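Local coordinates for Sca-family protein (Rickettsia rickettsii, PDB 4LQ8) that probably takes part in cell adhesion as a rickettsial surface cell antigen, of which this chain is the N-terminal head domain, at residues A30-S38 with D234-V242; K255-Y263 with Q272-K280. All coordinates share one frame; numbering follows the deposited sequence.

Contact 1 (A30-S38 with D234-V242)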
loop_
_atom_site.group_PDB
_atom_site.type_symbol
_atom_site.label_atom_id
_atom_site.label_comp_id
_atom_site.label_asym_id
_atom_site.label_seq_id
_atom_site.Cartn_x
_atom_site.Cartn_y
_atom_site.Cartn_z
ATOM N N ALA A 30 -5.257 -15.768 5.113
ATOM C CA ALA A 30 -5.410 -14.355 5.474
ATOM C C ALA A 30 -6.734 -13.799 4.990
ATOM O O ALA A 30 -7.361 -14.371 4.102
ATOM C CB ALA A 30 -4.269 -13.545 4.909
ATOM N N ASP A 31 -7.176 -12.697 5.579
ATOM C CA ASP A 31 -8.449 -12.096 5.210
ATOM C C ASP A 31 -8.365 -10.593 5.110
ATOM O O ASP A 31 -7.402 -10.004 5.585
ATOM C CB ASP A 31 -9.506 -12.474 6.258
ATOM C CG ASP A 31 -10.905 -12.656 5.711
ATOM O OD1 ASP A 31 -11.192 -12.125 4.588
ATOM O OD2 ASP A 31 -11.725 -13.313 6.396
ATOM N N ASP A 32 -9.391 -9.971 4.500
ATOM C CA ASP A 32 -9.523 -8.529 4.433
ATOM C C ASP A 32 -9.995 -8.100 5.809
ATOM O O ASP A 32 -10.757 -8.827 6.435
ATOM C CB ASP A 32 -10.542 -8.125 3.358
ATOM C CG ASP A 32 -10.157 -8.511 1.939
ATOM O OD1 ASP A 32 -8.944 -8.604 1.653
ATOM O OD2 ASP A 32 -11.065 -8.746 1.124
ATOM N N GLY A 33 -9.512 -6.958 6.278
ATOM C CA GLY A 33 -9.842 -6.400 7.589
ATOM C C GLY A 33 -10.292 -4.948 7.526
ATOM O O GLY A 33 -9.962 -4.229 6.577
ATOM N N PHE A 34 -11.079 -4.518 8.527
ATOM C CA PHE A 34 -11.585 -3.146 8.582
ATOM C C PHE A 34 -11.825 -2.718 10.017
ATOM O O PHE A 34 -12.112 -3.549 10.873
ATOM C CB PHE A 34 -12.887 -3.001 7.773
ATOM C CG PHE A 34 -14.141 -3.441 8.505
ATOM C CD1 PHE A 34 -14.408 -4.794 8.717
ATOM C CD2 PHE A 34 -15.044 -2.504 8.993
ATOM C CE1 PHE A 34 -15.543 -5.197 9.431
ATOM C CE2 PHE A 34 -16.186 -2.906 9.692
ATOM C CZ PHE A 34 -16.420 -4.251 9.918
ATOM N N ILE A 35 -11.736 -1.407 10.248
ATOM C CA ILE A 35 -12.030 -0.710 11.487
ATOM C C ILE A 35 -12.936 0.451 11.120
ATOM O O ILE A 35 -12.675 1.136 10.131
ATOM C CB ILE A 35 -10.763 -0.174 12.200
ATOM C CG1 ILE A 35 -9.937 -1.312 12.775
ATOM C CG2 ILE A 35 -11.148 0.861 13.309
ATOM C CD1 ILE A 35 -8.727 -0.893 13.580
ATOM N N VAL A 36 -13.972 0.690 11.930
ATOM C CA VAL A 36 -14.844 1.849 11.796
ATOM C C VAL A 36 -15.008 2.437 13.187
ATOM O O VAL A 36 -15.269 1.691 14.130
ATOM C CB VAL A 36 -16.215 1.544 11.155
ATOM C CG1 VAL A 36 -17.009 2.830 10.940
ATOM C CG2 VAL A 36 -16.059 0.807 9.848
ATOM N N THR A 37 -14.818 3.758 13.331
ATOM C CA THR A 37 -15.019 4.483 14.595
ATOM C C THR A 37 -15.798 5.770 14.311
ATOM O O THR A 37 -15.584 6.388 13.266
ATOM C CB THR A 37 -13.689 4.769 15.333
ATOM O OG1 THR A 37 -12.839 5.561 14.512
ATOM C CG2 THR A 37 -12.952 3.502 15.778
ATOM N N SER A 38 -16.716 6.158 15.224
ATOM C CA SER A 38 -17.498 7.399 15.125
ATOM C C SER A 38 -17.695 8.036 16.494
ATOM O O SER A 38 -16.893 8.879 16.890
ATOM C CB SER A 38 -18.839 7.171 14.437
ATOM O OG SER A 38 -19.656 6.263 15.155
ATOM N N ASP A 234 -20.552 10.384 9.291
ATOM C CA ASP A 234 -19.350 10.862 9.966
ATOM C C ASP A 234 -18.539 9.685 10.504
ATOM O O ASP A 234 -19.110 8.622 10.778
ATOM C CB ASP A 234 -19.743 11.767 11.151
ATOM C CG ASP A 234 -20.330 13.133 10.807
ATOM O OD1 ASP A 234 -20.384 13.479 9.605
ATOM O OD2 ASP A 234 -20.698 13.866 11.743
ATOM N N GLY A 235 -17.236 9.892 10.681
ATOM C CA GLY A 235 -16.365 8.890 11.273
ATOM C C GLY A 235 -15.031 8.644 10.598
ATOM O O GLY A 235 -14.623 9.373 9.693
ATOM N N SER A 236 -14.344 7.604 11.068
ATOM C CA SER A 236 -13.048 7.141 10.583
ATOM C C SER A 236 -13.208 5.717 10.092
ATOM O O SER A 236 -14.117 5.000 10.527
ATOM C CB SER A 236 -12.012 7.177 11.702
ATOM O OG SER A 236 -11.905 8.484 12.237
ATOM N N MET A 237 -12.313 5.297 9.203
ATOM C CA MET A 237 -12.358 3.978 8.600
ATOM C C MET A 237 -10.959 3.558 8.177
ATOM O O MET A 237 -10.245 4.341 7.560
ATOM C CB MET A 237 -13.332 4.044 7.404
ATOM C CG MET A 237 -13.376 2.827 6.518
ATOM S SD MET A 237 -14.544 3.060 5.141
ATOM C CE MET A 237 -13.667 4.193 4.126
ATOM N N HIS A 238 -10.564 2.329 8.512
ATOM C CA HIS A 238 -9.267 1.791 8.087
ATOM C C HIS A 238 -9.519 0.472 7.390
ATOM O O HIS A 238 -10.282 -0.352 7.881
ATOM C CB HIS A 238 -8.288 1.629 9.257
ATOM C CG HIS A 238 -8.035 2.914 9.976
ATOM N ND1 HIS A 238 -7.027 3.776 9.579
ATOM C CD2 HIS A 238 -8.684 3.451 11.033
ATOM C CE1 HIS A 238 -7.097 4.800 10.408
ATOM N NE2 HIS A 238 -8.082 4.646 11.296
ATOM N N LEU A 239 -8.920 0.310 6.216
ATOM C CA LEU A 239 -9.116 -0.858 5.378
ATOM C C LEU A 239 -7.832 -1.562 5.125
ATOM O O LEU A 239 -6.820 -0.917 4.858
ATOM C CB LEU A 239 -9.720 -0.439 4.029
ATOM C CG LEU A 239 -11.021 0.397 4.066
ATOM C CD1 LEU A 239 -11.384 0.842 2.657
ATOM C CD2 LEU A 239 -12.175 -0.399 4.721
ATOM N N SER A 240 -7.849 -2.905 5.209
ATOM C CA SER A 240 -6.686 -3.763 4.941
ATOM C C SER A 240 -7.132 -4.838 3.978
ATOM O O SER A 240 -7.835 -5.749 4.379
ATOM C CB SER A 240 -6.149 -4.390 6.228
ATOM O OG SER A 240 -5.544 -3.428 7.075
ATOM N N MET A 241 -6.756 -4.709 2.701
ATOM C CA MET A 241 -7.134 -5.635 1.640
ATOM C C MET A 241 -5.958 -6.512 1.264
ATOM O O MET A 241 -4.914 -6.020 0.835
ATOM C CB MET A 241 -7.727 -4.865 0.427
ATOM C CG MET A 241 -8.931 -3.966 0.801
ATOM S SD MET A 241 -10.368 -4.868 1.480
ATOM C CE MET A 241 -11.506 -3.525 1.728
ATOM N N VAL A 242 -6.115 -7.815 1.479
ATOM C CA VAL A 242 -5.050 -8.786 1.245
ATOM C C VAL A 242 -4.694 -8.916 -0.264
ATOM O O VAL A 242 -5.555 -8.791 -1.149
ATOM C CB VAL A 242 -5.371 -10.154 1.927
ATOM C CG1 VAL A 242 -6.461 -10.934 1.166
ATOM C CG2 VAL A 242 -4.106 -10.999 2.104
#
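The carboxylate of D32 is gripped from several quarters: D32 OD1 accepts V242 N at 2.9 Å, nearly along the C-O axis, while OD2 forms a salt bridge with R222 and a hydrogen bond with W171. With CG anti to its own carbonyl carbon (chi1 -63°), the acid swings across to the neighbouring strand, where the thioether of M241 crosses it at about a right angle, 3.7 Å separating M241 SD from D32 CG. R222 and the two N-H donors around this buried acid would be expected to favour its ionised form. G33 with S240, I35 with H238 and T37 with S236 are hydrogen-bonded antiparallel pairs; the bond from G33 N to S240 O, at 2.8 Å, is close to straight (168°). F34 with L239 and V36 with M237 are the intervening non-hydrogen-bonded pairs, their side chains sharing one face. There F34 CB meets L239 CD2 at 4.1 Å, and L193 and L196 of strand 192-201 pack against this side. On the other face I35 CG2 lies at the edge of the H238 imidazole, 4.2 Å from H238 CD2, and helix 64-90 covers both; D63 holds H238 NE2. The arrangement is that of an antiparallel strand pair in which an N-terminal strand pairs with a strand some 200 residues later, inside a mixed sheet with helices on one face and the second, antiparallel sheet on the other.

Contact 2 (K255-Y263 with Q272-K280)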
loop_
_atom_site.group_PDB
_atom_site.type_symbol
_atom_site.label_atom_id
_atom_site.label_comp_id
_atom_site.label_asym_id
_atom_site.label_seq_id
_atom_site.Cartn_x
_atom_site.Cartn_y
_atom_site.Cartn_z
ATOM N N LYS A 255 2.441 -15.423 4.861
ATOM C CA LYS A 255 3.011 -14.813 3.653
ATOM C C LYS A 255 2.243 -13.568 3.196
ATOM O O LYS A 255 2.645 -12.916 2.231
ATOM C CB LYS A 255 3.013 -15.842 2.505
ATOM C CG LYS A 255 3.983 -16.996 2.710
ATOM C CD LYS A 255 4.032 -17.892 1.482
ATOM C CE LYS A 255 4.925 -19.099 1.665
ATOM N NZ LYS A 255 6.370 -18.738 1.670
ATOM N N ALA A 256 1.137 -13.256 3.876
ATOM C CA ALA A 256 0.207 -12.191 3.514
ATOM C C ALA A 256 0.725 -10.777 3.636
ATOM O O ALA A 256 1.236 -10.382 4.675
ATOM C CB ALA A 256 -1.066 -12.322 4.313
ATOM N N VAL A 257 0.538 -10.011 2.572
ATOM C CA VAL A 257 0.807 -8.568 2.523
ATOM C C VAL A 257 -0.491 -7.910 2.085
ATOM O O VAL A 257 -1.380 -8.600 1.593
ATOM C CB VAL A 257 2.031 -8.154 1.696
ATOM C CG1 VAL A 257 3.312 -8.489 2.453
ATOM C CG2 VAL A 257 2.004 -8.779 0.305
ATOM N N TYR A 258 -0.624 -6.607 2.308
ATOM C CA TYR A 258 -1.875 -5.881 2.112
ATOM C C TYR A 258 -1.715 -4.517 1.473
ATOM O O TYR A 258 -0.645 -3.909 1.517
ATOM C CB TYR A 258 -2.513 -5.637 3.511
ATOM C CG TYR A 258 -2.791 -6.897 4.308
ATOM C CD1 TYR A 258 -1.783 -7.528 5.034
ATOM C CD2 TYR A 258 -4.063 -7.453 4.348
ATOM C CE1 TYR A 258 -2.012 -8.734 5.697
ATOM C CE2 TYR A 258 -4.318 -8.634 5.050
ATOM C CZ TYR A 258 -3.284 -9.276 5.711
ATOM O OH TYR A 258 -3.515 -10.421 6.412
ATOM N N PHE A 259 -2.823 -4.036 0.895
ATOM C CA PHE A 259 -2.972 -2.670 0.465
ATOM C C PHE A 259 -3.849 -2.072 1.566
ATOM O O PHE A 259 -4.908 -2.629 1.859
ATOM C CB PHE A 259 -3.640 -2.535 -0.910
ATOM C CG PHE A 259 -3.806 -1.074 -1.274
ATOM C CD1 PHE A 259 -2.715 -0.313 -1.689
ATOM C CD2 PHE A 259 -5.048 -0.448 -1.167
ATOM C CE1 PHE A 259 -2.862 1.050 -1.977
ATOM C CE2 PHE A 259 -5.194 0.914 -1.472
ATOM C CZ PHE A 259 -4.099 1.650 -1.868
ATOM N N THR A 260 -3.382 -1.009 2.240
ATOM C CA THR A 260 -4.166 -0.408 3.312
ATOM C C THR A 260 -4.556 1.008 2.946
ATOM O O THR A 260 -3.858 1.640 2.170
ATOM C CB THR A 260 -3.472 -0.525 4.703
ATOM O OG1 THR A 260 -2.410 0.420 4.788
ATOM C CG2 THR A 260 -2.967 -1.967 5.024
ATOM N N ALA A 261 -5.686 1.492 3.499
ATOM C CA ALA A 261 -6.205 2.830 3.270
ATOM C C ALA A 261 -6.756 3.347 4.599
ATOM O O ALA A 261 -7.466 2.625 5.313
ATOM C CB ALA A 261 -7.283 2.805 2.179
ATOM N N HIS A 262 -6.360 4.577 4.954
ATOM C CA HIS A 262 -6.621 5.201 6.250
ATOM C C HIS A 262 -7.379 6.488 6.132
ATOM O O HIS A 262 -6.881 7.466 5.591
ATOM C CB HIS A 262 -5.270 5.362 6.985
ATOM C CG HIS A 262 -4.514 4.074 6.976
ATOM N ND1 HIS A 262 -4.859 3.029 7.829
ATOM C CD2 HIS A 262 -3.551 3.645 6.122
ATOM C CE1 HIS A 262 -4.067 2.022 7.501
ATOM N NE2 HIS A 262 -3.261 2.351 6.480
ATOM N N TYR A 263 -8.624 6.465 6.587
ATOM C CA TYR A 263 -9.549 7.591 6.513
ATOM C C TYR A 263 -9.858 8.046 7.922
ATOM O O TYR A 263 -10.345 7.261 8.731
ATOM C CB TYR A 263 -10.866 7.184 5.813
ATOM C CG TYR A 263 -10.716 6.632 4.409
ATOM C CD1 TYR A 263 -10.360 5.300 4.192
ATOM C CD2 TYR A 263 -11.008 7.419 3.295
ATOM C CE1 TYR A 263 -10.309 4.767 2.903
ATOM C CE2 TYR A 263 -10.947 6.901 2.006
ATOM C CZ TYR A 263 -10.588 5.577 1.812
ATOM O OH TYR A 263 -10.509 5.079 0.539
ATOM N N GLN A 272 -11.729 11.338 5.875
ATOM C CA GLN A 272 -10.784 11.987 4.971
ATOM C C GLN A 272 -9.588 11.059 4.760
ATOM O O GLN A 272 -8.990 10.618 5.741
ATOM C CB GLN A 272 -10.330 13.329 5.581
ATOM C CG GLN A 272 -9.613 14.232 4.599
ATOM C CD GLN A 272 -9.580 15.662 5.063
ATOM O OE1 GLN A 272 -9.054 15.988 6.132
ATOM N NE2 GLN A 272 -10.117 16.554 4.248
ATOM N N LEU A 273 -9.237 10.771 3.488
ATOM C CA LEU A 273 -8.113 9.895 3.178
ATOM C C LEU A 273 -6.791 10.545 3.596
ATOM O O LEU A 273 -6.382 11.551 3.017
ATOM C CB LEU A 273 -8.137 9.489 1.701
ATOM C CG LEU A 273 -7.021 8.538 1.201
ATOM C CD1 LEU A 273 -7.002 7.203 1.983
ATOM C CD2 LEU A 273 -7.195 8.275 -0.290
ATOM N N LYS A 274 -6.144 9.984 4.638
ATOM C CA LYS A 274 -4.905 10.545 5.195
ATOM C C LYS A 274 -3.670 9.765 4.797
ATOM O O LYS A 274 -2.554 10.302 4.804
ATOM C CB LYS A 274 -4.997 10.580 6.753
ATOM C CG LYS A 274 -6.163 11.434 7.307
ATOM C CD LYS A 274 -5.890 12.925 7.233
ATOM C CE LYS A 274 -7.072 13.740 7.687
ATOM N NZ LYS A 274 -6.798 15.197 7.564
ATOM N N GLU A 275 -3.851 8.470 4.535
ATOM C CA GLU A 275 -2.698 7.613 4.285
ATOM C C GLU A 275 -3.103 6.352 3.596
ATOM O O GLU A 275 -4.245 5.910 3.708
ATOM C CB GLU A 275 -2.072 7.247 5.652
ATOM C CG GLU A 275 -0.577 7.018 5.651
ATOM C CD GLU A 275 0.260 8.190 5.165
ATOM O OE1 GLU A 275 0.561 8.228 3.957
ATOM O OE2 GLU A 275 0.596 9.078 5.975
ATOM N N ILE A 276 -2.151 5.772 2.877
ATOM C CA ILE A 276 -2.249 4.460 2.251
ATOM C C ILE A 276 -0.921 3.758 2.497
ATOM O O ILE A 276 0.060 4.405 2.883
ATOM C CB ILE A 276 -2.623 4.480 0.740
ATOM C CG1 ILE A 276 -1.494 5.146 -0.131
ATOM C CG2 ILE A 276 -4.017 5.098 0.498
ATOM C CD1 ILE A 276 -1.673 4.957 -1.682
ATOM N N SER A 277 -0.878 2.449 2.276
ATOM C CA SER A 277 0.379 1.701 2.331
ATOM C C SER A 277 0.260 0.468 1.478
ATOM O O SER A 277 -0.847 -0.003 1.205
ATOM C CB SER A 277 0.767 1.331 3.766
ATOM O OG SER A 277 0.202 0.105 4.201
ATOM N N SER A 278 1.409 -0.095 1.125
ATOM C CA SER A 278 1.496 -1.346 0.393
ATOM C C SER A 278 2.919 -1.854 0.475
ATOM O O SER A 278 3.821 -1.063 0.779
ATOM C CB SER A 278 1.093 -1.131 -1.067
ATOM O OG SER A 278 2.147 -0.580 -1.837
ATOM N N PRO A 279 3.173 -3.135 0.117
ATOM C CA PRO A 279 4.568 -3.568 -0.078
ATOM C C PRO A 279 5.213 -2.701 -1.177
ATOM O O PRO A 279 4.506 -2.247 -2.094
ATOM C CB PRO A 279 4.436 -5.018 -0.581
ATOM C CG PRO A 279 3.073 -5.406 -0.272
ATOM C CD PRO A 279 2.233 -4.192 -0.302
ATOM N N LYS A 280 6.532 -2.462 -1.079
ATOM C CA LYS A 280 7.270 -1.622 -2.021
ATOM C C LYS A 280 8.516 -2.339 -2.584
ATOM O O LYS A 280 9.093 -3.150 -1.872
ATOM C CB LYS A 280 7.692 -0.261 -1.365
ATOM C CG LYS A 280 6.531 0.692 -1.031
ATOM C CD LYS A 280 5.705 1.105 -2.267
ATOM C CE LYS A 280 4.723 2.224 -2.008
ATOM N NZ LYS A 280 3.487 1.752 -1.337
#
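T260 OG1 and S277 OG lie 2.7 Å apart in a hydrogen bond between side chains, flanked by the reciprocal backbone bonds of the same pair. T260 OG1 is also hydrogen-bonded to H262 NE2, at 2.7 Å; its place between backbone N and carbonyl carbon (chi1 76°) lets it reach both. At the next hydrogen-bonded pair, H262 N binds E275 O, and H262 O accepts K274 N at 2.8 Å, with a weak, longer second bond from E275 N. Two residues thus face H262, a classic beta bulge, after which the register has moved by one and Y263 pairs with L273. There the leucine lays a methyl over the phenol ring in a CH-pi contact, L273 CD1 standing 4.0 Å from the centroid of the Y263 ring. At the other end P279 CG presses on V257 CB at 3.5 Å. The second shell fixes the polar groups: Y149 bonds S277 OG, while R70 and S325 take the carboxylate of E275. This hairpin of strands 258-265 and 271-277 lies with V69 of helix 64-90 against H262 and S277, strand 236-245 along its first strand, and I295 of strand 292-297 against V257 and P279.

Contacts 1 and 2 are successive steps across one mixed sheet, whose strands are antiparallel here, their centres about 10 Å apart. Strand 236-245 pairs with 33-37 on one edge and with 258-265 on the other, and the latter continues the sheet to 271-277. The seam between them is carried by backbone pairs: M237 N lies 2.8 Å from Y263 O, and L239 N lies 2.9 Å from A261 O, both probable hydrogen bonds. The side chains continue the relay, since H238 ND1 is hydrogen-bonded to H262 ND1, joining the imidazoles of the two contacts beneath helix 64-90. The general lesson is that sequence-distant and hairpin pairings can share one continuous bonding network.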